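Local coordinates for putative oxidoreductase (Klebsiella pneumoniae subsp. pneumoniae MGH 78578, PDB 3E82), which probably acts as a nucleotide-dependent oxidoreductase of the Gfo/Idh/MocA family, its substrate being unknown, at residues S197-I202 and H216-Y221; N212-V217 and H229-V234; S238-V243 and A253-Q258. All blocks are in the same frame, centred on the assembly; numbering follows the deposited sequence.

Contact 1 (S197-I202 and H216-Y221); sequences SVQGNI and HVVLNY
Residues from Ser197 to Asn201 pair with those from Asn220 back to His216 as antiparallel strands, their axes 4.7 Å apart at closest approach. The pairs centred on Gln199–Val218 and Asn201–His216 are hydrogen-bonded both ways, as in Val218 N to Gln199 O at 2.8 Å, whereas Ser197 N to Asn220 O is weak at 3.4 Å. One end carries a side-chain bond as well: Asn220 ND2 donates a hydrogen bond to Ser197 OG at 2.8 Å, the hydroxyl oxygen lying close to the plane of the Asn220 amide. A chi1 of 70° sets that hydroxyl between the serine's backbone N and carbonyl carbon. On the same face Gln199 bends at chi2 (-83°), and a water bridges its OE1 and His216 O, donating to both. The other face is apolar, with Val198 CG1 lying 4.0 Å from Val217 CG1. Gly200 sits opposite Val217, and its backbone N is bonded to Ser336 OG. Helix 320-339 covers this valine face through Ala332 and Ala333, with Trp177 of helix 176-192 against Val217. Across the face of Gln199, Asn201 and Val218 lies the second subunit, whose Lys225 binds Asn201 OD1, while strand 225-231 continues the sheet beyond 214-220.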
# COMPACT_ATOMS: atom_id res chain seq x y z
N SER B 197 -15.56 -0.37 -6.33
CA SER B 197 -14.72 -0.84 -7.43
C SER B 197 -13.47 -1.52 -6.88
O SER B 197 -13.11 -1.34 -5.72
CB SER B 197 -14.33 0.32 -8.34
OG SER B 197 -13.41 1.19 -7.70
N VAL B 198 -12.82 -2.31 -7.72
CA VAL B 198 -11.63 -3.05 -7.32
C VAL B 198 -10.50 -2.79 -8.31
O VAL B 198 -10.70 -2.85 -9.52
CB VAL B 198 -11.92 -4.57 -7.27
CG1 VAL B 198 -10.66 -5.33 -6.93
CG2 VAL B 198 -12.99 -4.87 -6.24
N GLN B 199 -9.32 -2.51 -7.78
CA GLN B 199 -8.17 -2.27 -8.63
C GLN B 199 -7.10 -3.27 -8.20
O GLN B 199 -6.86 -3.48 -7.01
CB GLN B 199 -7.69 -0.82 -8.45
CG GLN B 199 -6.67 -0.35 -9.45
CD GLN B 199 -5.26 -0.76 -9.07
OE1 GLN B 199 -4.88 -0.64 -7.90
NE2 GLN B 199 -4.47 -1.22 -10.05
N GLY B 200 -6.45 -3.90 -9.17
CA GLY B 200 -5.44 -4.88 -8.83
C GLY B 200 -4.14 -4.82 -9.59
O GLY B 200 -4.09 -4.43 -10.76
N ASN B 201 -3.07 -5.23 -8.92
CA ASN B 201 -1.74 -5.27 -9.50
C ASN B 201 -1.13 -6.56 -8.95
O ASN B 201 -0.81 -6.64 -7.76
CB ASN B 201 -0.93 -4.05 -9.04
CG ASN B 201 0.31 -3.82 -9.89
OD1 ASN B 201 0.97 -4.77 -10.34
ND2 ASN B 201 0.65 -2.56 -10.10
N ILE B 202 -1.01 -7.56 -9.81
CA ILE B 202 -0.49 -8.88 -9.42
C ILE B 202 0.77 -9.22 -10.23
O ILE B 202 0.81 -9.04 -11.45
CB ILE B 202 -1.58 -9.97 -9.64
CG1 ILE B 202 -2.84 -9.60 -8.85
CG2 ILE B 202 -1.09 -11.33 -9.15
CD1 ILE B 202 -4.01 -10.55 -9.07
N HIS B 216 -1.06 -6.69 -4.89
CA HIS B 216 -1.41 -5.44 -4.27
C HIS B 216 -2.77 -5.05 -4.83
O HIS B 216 -2.88 -4.64 -5.98
CB HIS B 216 -0.35 -4.40 -4.61
CG HIS B 216 -0.42 -3.19 -3.76
ND1 HIS B 216 -0.91 -1.99 -4.22
CD2 HIS B 216 -0.14 -3.00 -2.45
CE1 HIS B 216 -0.93 -1.12 -3.23
NE2 HIS B 216 -0.47 -1.70 -2.15
N VAL B 217 -3.79 -5.17 -3.99
CA VAL B 217 -5.17 -4.89 -4.40
C VAL B 217 -5.84 -3.81 -3.57
O VAL B 217 -5.75 -3.82 -2.34
CB VAL B 217 -6.01 -6.18 -4.30
CG1 VAL B 217 -7.47 -5.89 -4.65
CG2 VAL B 217 -5.42 -7.25 -5.21
N VAL B 218 -6.52 -2.90 -4.25
CA VAL B 218 -7.20 -1.80 -3.59
C VAL B 218 -8.70 -1.86 -3.81
O VAL B 218 -9.17 -1.95 -4.95
CB VAL B 218 -6.70 -0.42 -4.10
CG1 VAL B 218 -7.45 0.69 -3.38
CG2 VAL B 218 -5.20 -0.29 -3.86
N LEU B 219 -9.45 -1.83 -2.71
CA LEU B 219 -10.91 -1.84 -2.76
C LEU B 219 -11.38 -0.40 -2.51
O LEU B 219 -11.14 0.16 -1.44
CB LEU B 219 -11.47 -2.78 -1.69
CG LEU B 219 -11.66 -4.25 -2.10
CD1 LEU B 219 -10.39 -4.82 -2.69
CD2 LEU B 219 -12.09 -5.06 -0.89
N ASN B 220 -12.05 0.19 -3.50
CA ASN B 220 -12.54 1.57 -3.38
C ASN B 220 -13.96 1.66 -2.83
O ASN B 220 -14.91 1.08 -3.38
CB ASN B 220 -12.50 2.29 -4.74
CG ASN B 220 -11.09 2.39 -5.31
OD1 ASN B 220 -10.18 2.95 -4.69
ND2 ASN B 220 -10.91 1.84 -6.51
N TYR B 221 -14.10 2.40 -1.73
CA TYR B 221 -15.40 2.64 -1.09
C TYR B 221 -15.68 4.14 -1.26
O TYR B 221 -14.77 4.92 -1.52
CB TYR B 221 -15.35 2.27 0.40
CG TYR B 221 -15.33 0.78 0.65
CD1 TYR B 221 -16.53 0.07 0.84
CD2 TYR B 221 -14.13 0.07 0.67
CE1 TYR B 221 -16.52 -1.32 1.04
CE2 TYR B 221 -14.11 -1.32 0.86
CZ TYR B 221 -15.31 -2.01 1.05
OH TYR B 221 -15.30 -3.37 1.25
O HOH W 1 -2.96 -2.08 -7.06

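Contact 2 (N212-V217 and H229-V234); sequences NDWAHV and HCSMLV
His229 turns its edge to one face of the Trp214 indole, a T-shaped pair with planes at 86° and His229 CE1 3.4 Å from Trp214 NE1. The CE1 atom stands above the indole plane, displaced toward the rim. His229 also meets the imidazole of His216 rim to rim, neither ring lying over the other. The side chains of Trp214 and His229 leave the same face of the sheet from adjoining strands, and CG lies anti to the backbone N in each (chi1 -173° and -172°). The backbone fixes this register: Ala215 and Cys230 exchange N-H...O bonds, each 2.8 Å between N and O, and their CB atoms touch on the opposite face. Beyond the last pair, Asp213 O accepts from Met232 N at 3.0 Å and from a water, while the CB of Asp213 packs on CG of Met232, a selenomethionine. Ser231 OG then closes an ST turn by accepting from Leu233 N at 3.1 Å, just as the strand ends. Farther out, the Asp213 carboxylate is held by Leu205 N and by a salt bridge to Arg206. On the side of strand 197-203, Asp213 and Trp214 together face Ala203 in a classic beta bulge. His150 of the second subunit meets the rings of both Trp214 and His229. Strands 214-220 and 225-231 form an antiparallel hairpin, with this contact at its open end and the aromatic cluster at the dimer interface.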
# COMPACT_ATOMS: atom_id res chain seq x y z
N ASN B 212 2.36 -15.91 -9.37
CA ASN B 212 2.39 -14.61 -8.71
C ASN B 212 2.76 -14.75 -7.24
O ASN B 212 2.26 -15.65 -6.55
CB ASN B 212 1.04 -13.87 -8.88
CG ASN B 212 -0.09 -14.42 -8.00
OD1 ASN B 212 -0.13 -14.18 -6.79
ND2 ASN B 212 -1.03 -15.14 -8.61
N ASP B 213 3.66 -13.89 -6.77
CA ASP B 213 4.10 -13.90 -5.38
C ASP B 213 4.03 -12.50 -4.79
O ASP B 213 4.59 -12.23 -3.73
CB ASP B 213 5.54 -14.43 -5.28
CG ASP B 213 6.49 -13.74 -6.23
OD1 ASP B 213 6.23 -12.57 -6.61
OD2 ASP B 213 7.51 -14.35 -6.60
N TRP B 214 3.34 -11.60 -5.49
CA TRP B 214 3.18 -10.23 -5.04
C TRP B 214 1.81 -9.80 -5.53
O TRP B 214 1.53 -9.82 -6.73
CB TRP B 214 4.25 -9.34 -5.65
CG TRP B 214 4.29 -7.92 -5.12
CD1 TRP B 214 5.06 -7.44 -4.09
CD2 TRP B 214 3.59 -6.79 -5.65
NE1 TRP B 214 4.90 -6.08 -3.97
CE2 TRP B 214 4.00 -5.66 -4.91
CE3 TRP B 214 2.67 -6.62 -6.69
CZ2 TRP B 214 3.52 -4.37 -5.18
CZ3 TRP B 214 2.19 -5.34 -6.96
CH2 TRP B 214 2.61 -4.23 -6.20
N ALA B 215 0.94 -9.42 -4.60
CA ALA B 215 -0.39 -8.99 -4.98
C ALA B 215 -0.74 -7.75 -4.17
O ALA B 215 -0.70 -7.76 -2.94
CB ALA B 215 -1.40 -10.09 -4.71
N HIS B 216 -1.06 -6.69 -4.89
CA HIS B 216 -1.41 -5.44 -4.27
C HIS B 216 -2.77 -5.05 -4.83
O HIS B 216 -2.88 -4.64 -5.98
CB HIS B 216 -0.35 -4.40 -4.61
CG HIS B 216 -0.42 -3.19 -3.76
ND1 HIS B 216 -0.91 -1.99 -4.22
CD2 HIS B 216 -0.14 -3.00 -2.45
CE1 HIS B 216 -0.93 -1.12 -3.23
NE2 HIS B 216 -0.47 -1.70 -2.15
N VAL B 217 -3.79 -5.17 -3.99
CA VAL B 217 -5.17 -4.89 -4.40
C VAL B 217 -5.84 -3.81 -3.57
O VAL B 217 -5.75 -3.82 -2.34
CB VAL B 217 -6.01 -6.18 -4.30
CG1 VAL B 217 -7.47 -5.89 -4.65
CG2 VAL B 217 -5.42 -7.25 -5.21
N HIS B 229 -2.63 -6.58 0.76
CA HIS B 229 -1.31 -6.86 0.19
C HIS B 229 -0.73 -8.21 0.58
O HIS B 229 -0.69 -8.56 1.76
CB HIS B 229 -0.34 -5.74 0.60
CG HIS B 229 0.99 -5.81 -0.08
ND1 HIS B 229 1.24 -5.22 -1.30
CD2 HIS B 229 2.14 -6.44 0.27
CE1 HIS B 229 2.47 -5.48 -1.68
NE2 HIS B 229 3.04 -6.23 -0.74
N CYS B 230 -0.27 -8.95 -0.43
CA CYS B 230 0.34 -10.27 -0.25
C CYS B 230 1.72 -10.29 -0.90
O CYS B 230 1.90 -9.78 -2.00
CB CYS B 230 -0.52 -11.35 -0.93
SG CYS B 230 -2.17 -11.53 -0.29
N SER B 231 2.70 -10.89 -0.22
CA SER B 231 4.05 -11.00 -0.79
C SER B 231 4.87 -12.11 -0.15
O SER B 231 4.77 -12.33 1.04
CB SER B 231 4.83 -9.68 -0.64
OG SER B 231 6.14 -9.84 -1.16
N MSE B 232 5.67 -12.79 -0.95
CA MSE B 232 6.52 -13.87 -0.46
C MSE B 232 7.93 -13.36 -0.18
O MSE B 232 8.81 -14.12 0.22
CB MSE B 232 6.59 -15.01 -1.49
CG MSE B 232 5.25 -15.69 -1.73
SE MSE B 232 4.63 -16.55 -0.12
CE MSE B 232 4.90 -18.40 -0.65
N LEU B 233 8.16 -12.06 -0.37
CA LEU B 233 9.48 -11.50 -0.12
C LEU B 233 9.50 -10.31 0.82
O LEU B 233 9.75 -9.18 0.40
CB LEU B 233 10.16 -11.10 -1.43
CG LEU B 233 11.00 -12.19 -2.09
CD1 LEU B 233 11.81 -11.55 -3.20
CD2 LEU B 233 11.93 -12.85 -1.08
N VAL B 234 9.24 -10.58 2.09
CA VAL B 234 9.25 -9.53 3.10
C VAL B 234 10.04 -10.06 4.29
O VAL B 234 9.50 -10.77 5.13
CB VAL B 234 7.82 -9.17 3.56
CG1 VAL B 234 7.86 -8.10 4.64
CG2 VAL B 234 7.01 -8.67 2.37
O HOH W 2 7.20 -10.99 -4.29

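Contact 3 (S238-V243 and A253-Q258); sequences SSRFTV and ARADQQ
Arg240 N donates to Ala253 O at 3.1 Å, the one backbone hydrogen bond between 238-243 and 253-258, just outside the hairpin of strands 241-245 and 248-252. Arg240 and Phe241 both face Lys252, a classic beta bulge at the mouth of that hairpin. The C=O...N angle is 122°, and the donor stands well above the carbonyl plane of Ala253. Past this point the second segment runs on without regular structure toward helix 258-263.

Arg240 carries most of the side-chain contact. Its CB touches Arg254 O at 3.7 Å, and its CD lies 3.9 Å from Ala255 CB. CG is anti to the backbone N, but the chain bends at chi2 (64°), and the methyl of Ala255 lies at the edge of the guanidinium, near its plane. One guanidinium face is covered by CE2 of the neighbouring Phe241, which sits over its centre at a height of 3.5 Å. This cover may limit the rotation of the flat group, whose nitrogens have partners elsewhere: NH1 bonds to Ser153 OG on strand 148-156 and NH2 to Gln187 OE1 on helix 176-192. NE has a water in the guanidinium plane, which also accepts a weak bond from Asp256 N. Arg254 forms salt bridges with Asp276 and Asp277.

At the start of helix 258-263, Asp256 forms an Asx turn. Its OD2 accepts from Gln258 N at 2.7 Å, while OD1 accepts a hydrogen bond from Gln258 NE2 at 2.9 Å.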
# COMPACT_ATOMS: atom_id res chain seq x y z
N SER B 238 6.79 -5.08 7.85
CA SER B 238 5.36 -4.88 7.60
C SER B 238 4.50 -5.25 8.80
O SER B 238 4.94 -5.96 9.71
CB SER B 238 4.92 -5.66 6.37
OG SER B 238 5.16 -7.04 6.55
N SER B 239 3.26 -4.77 8.81
CA SER B 239 2.32 -5.04 9.88
C SER B 239 1.11 -5.78 9.33
O SER B 239 0.67 -5.52 8.22
CB SER B 239 1.85 -3.75 10.54
OG SER B 239 2.94 -2.98 11.01
N ARG B 240 0.59 -6.70 10.14
CA ARG B 240 -0.57 -7.50 9.78
C ARG B 240 -1.72 -6.59 9.37
O ARG B 240 -2.38 -6.84 8.36
CB ARG B 240 -1.01 -8.36 10.97
CG ARG B 240 -2.29 -9.14 10.72
CD ARG B 240 -2.13 -10.15 9.60
NE ARG B 240 -3.40 -10.82 9.31
CZ ARG B 240 -4.35 -10.32 8.52
NH1 ARG B 240 -4.19 -9.14 7.93
NH2 ARG B 240 -5.48 -11.00 8.34
N PHE B 241 -1.96 -5.56 10.18
CA PHE B 241 -3.02 -4.58 9.95
C PHE B 241 -2.50 -3.18 10.26
O PHE B 241 -1.73 -2.99 11.20
CB PHE B 241 -4.23 -4.83 10.87
CG PHE B 241 -5.10 -5.99 10.46
CD1 PHE B 241 -5.93 -5.90 9.35
CD2 PHE B 241 -5.13 -7.15 11.23
CE1 PHE B 241 -6.79 -6.96 9.00
CE2 PHE B 241 -5.98 -8.22 10.90
CZ PHE B 241 -6.81 -8.11 9.78
N THR B 242 -2.96 -2.21 9.47
CA THR B 242 -2.62 -0.81 9.65
C THR B 242 -3.91 -0.08 9.29
O THR B 242 -4.39 -0.19 8.16
CB THR B 242 -1.50 -0.34 8.69
OG1 THR B 242 -0.28 -1.03 9.01
CG2 THR B 242 -1.28 1.16 8.82
N VAL B 243 -4.49 0.63 10.25
CA VAL B 243 -5.75 1.34 10.01
C VAL B 243 -5.68 2.78 10.49
O VAL B 243 -5.34 3.04 11.64
CB VAL B 243 -6.93 0.64 10.73
CG1 VAL B 243 -8.25 1.33 10.36
CG2 VAL B 243 -6.96 -0.83 10.34
N ALA B 253 0.97 -5.52 14.67
CA ALA B 253 2.19 -6.01 14.05
C ALA B 253 2.16 -7.46 13.59
O ALA B 253 2.36 -7.75 12.41
CB ALA B 253 3.35 -5.79 15.02
N ARG B 254 1.91 -8.36 14.54
CA ARG B 254 1.93 -9.80 14.30
C ARG B 254 0.58 -10.44 13.95
O ARG B 254 -0.48 -9.93 14.31
CB ARG B 254 2.54 -10.48 15.54
CG ARG B 254 2.90 -11.95 15.37
CD ARG B 254 3.45 -12.54 16.67
NE ARG B 254 2.53 -12.33 17.78
CZ ARG B 254 2.78 -12.63 19.05
NH1 ARG B 254 3.94 -13.16 19.40
NH2 ARG B 254 1.86 -12.38 19.98
N ALA B 255 0.63 -11.57 13.25
CA ALA B 255 -0.58 -12.27 12.85
C ALA B 255 -1.05 -13.26 13.91
O ALA B 255 -0.29 -13.66 14.79
CB ALA B 255 -0.34 -13.01 11.54
N ASP B 256 -2.32 -13.64 13.82
CA ASP B 256 -2.93 -14.61 14.71
C ASP B 256 -2.06 -15.88 14.67
O ASP B 256 -1.48 -16.19 13.64
CB ASP B 256 -4.36 -14.91 14.22
CG ASP B 256 -4.99 -16.09 14.92
OD1 ASP B 256 -5.74 -15.89 15.90
OD2 ASP B 256 -4.72 -17.22 14.49
N GLN B 257 -1.98 -16.61 15.78
CA GLN B 257 -1.15 -17.82 15.84
C GLN B 257 -1.89 -19.16 15.85
O GLN B 257 -1.26 -20.20 16.09
CB GLN B 257 -0.23 -17.78 17.08
CG GLN B 257 -0.98 -17.88 18.41
CD GLN B 257 -0.13 -18.40 19.57
OE1 GLN B 257 -0.48 -18.21 20.74
NE2 GLN B 257 0.98 -19.08 19.26
N GLN B 258 -3.19 -19.16 15.61
CA GLN B 258 -3.93 -20.42 15.63
C GLN B 258 -3.38 -21.43 14.63
O GLN B 258 -3.23 -22.60 14.96
CB GLN B 258 -5.42 -20.19 15.34
CG GLN B 258 -6.13 -19.42 16.42
CD GLN B 258 -7.57 -19.15 16.05
OE1 GLN B 258 -8.38 -20.07 15.94
NE2 GLN B 258 -7.89 -17.88 15.85
O HOH W 3 -3.64 -13.62 10.69

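In the fold
All three contacts reach one mixed sheet in the C-terminal alpha/beta domain; contacts 1 and 2 overlap in sequence, and contact 3 opens after both have closed. Contacts 1 and 2 share strand 214-220, with His216 and Val217 common to both; their centres are 13 Å apart, and together they join 197-203, 214-220 and 225-231 in a row at one border of the sheet. Contact 3 lies across strand 148-156, its centre about 15 Å from that of contact 2 and about 20 Å from that of contact 1. The second subunit touches contacts 1 and 2 but not contact 3, so one sheet serves both for dimer contact and for a more exposed loop junction.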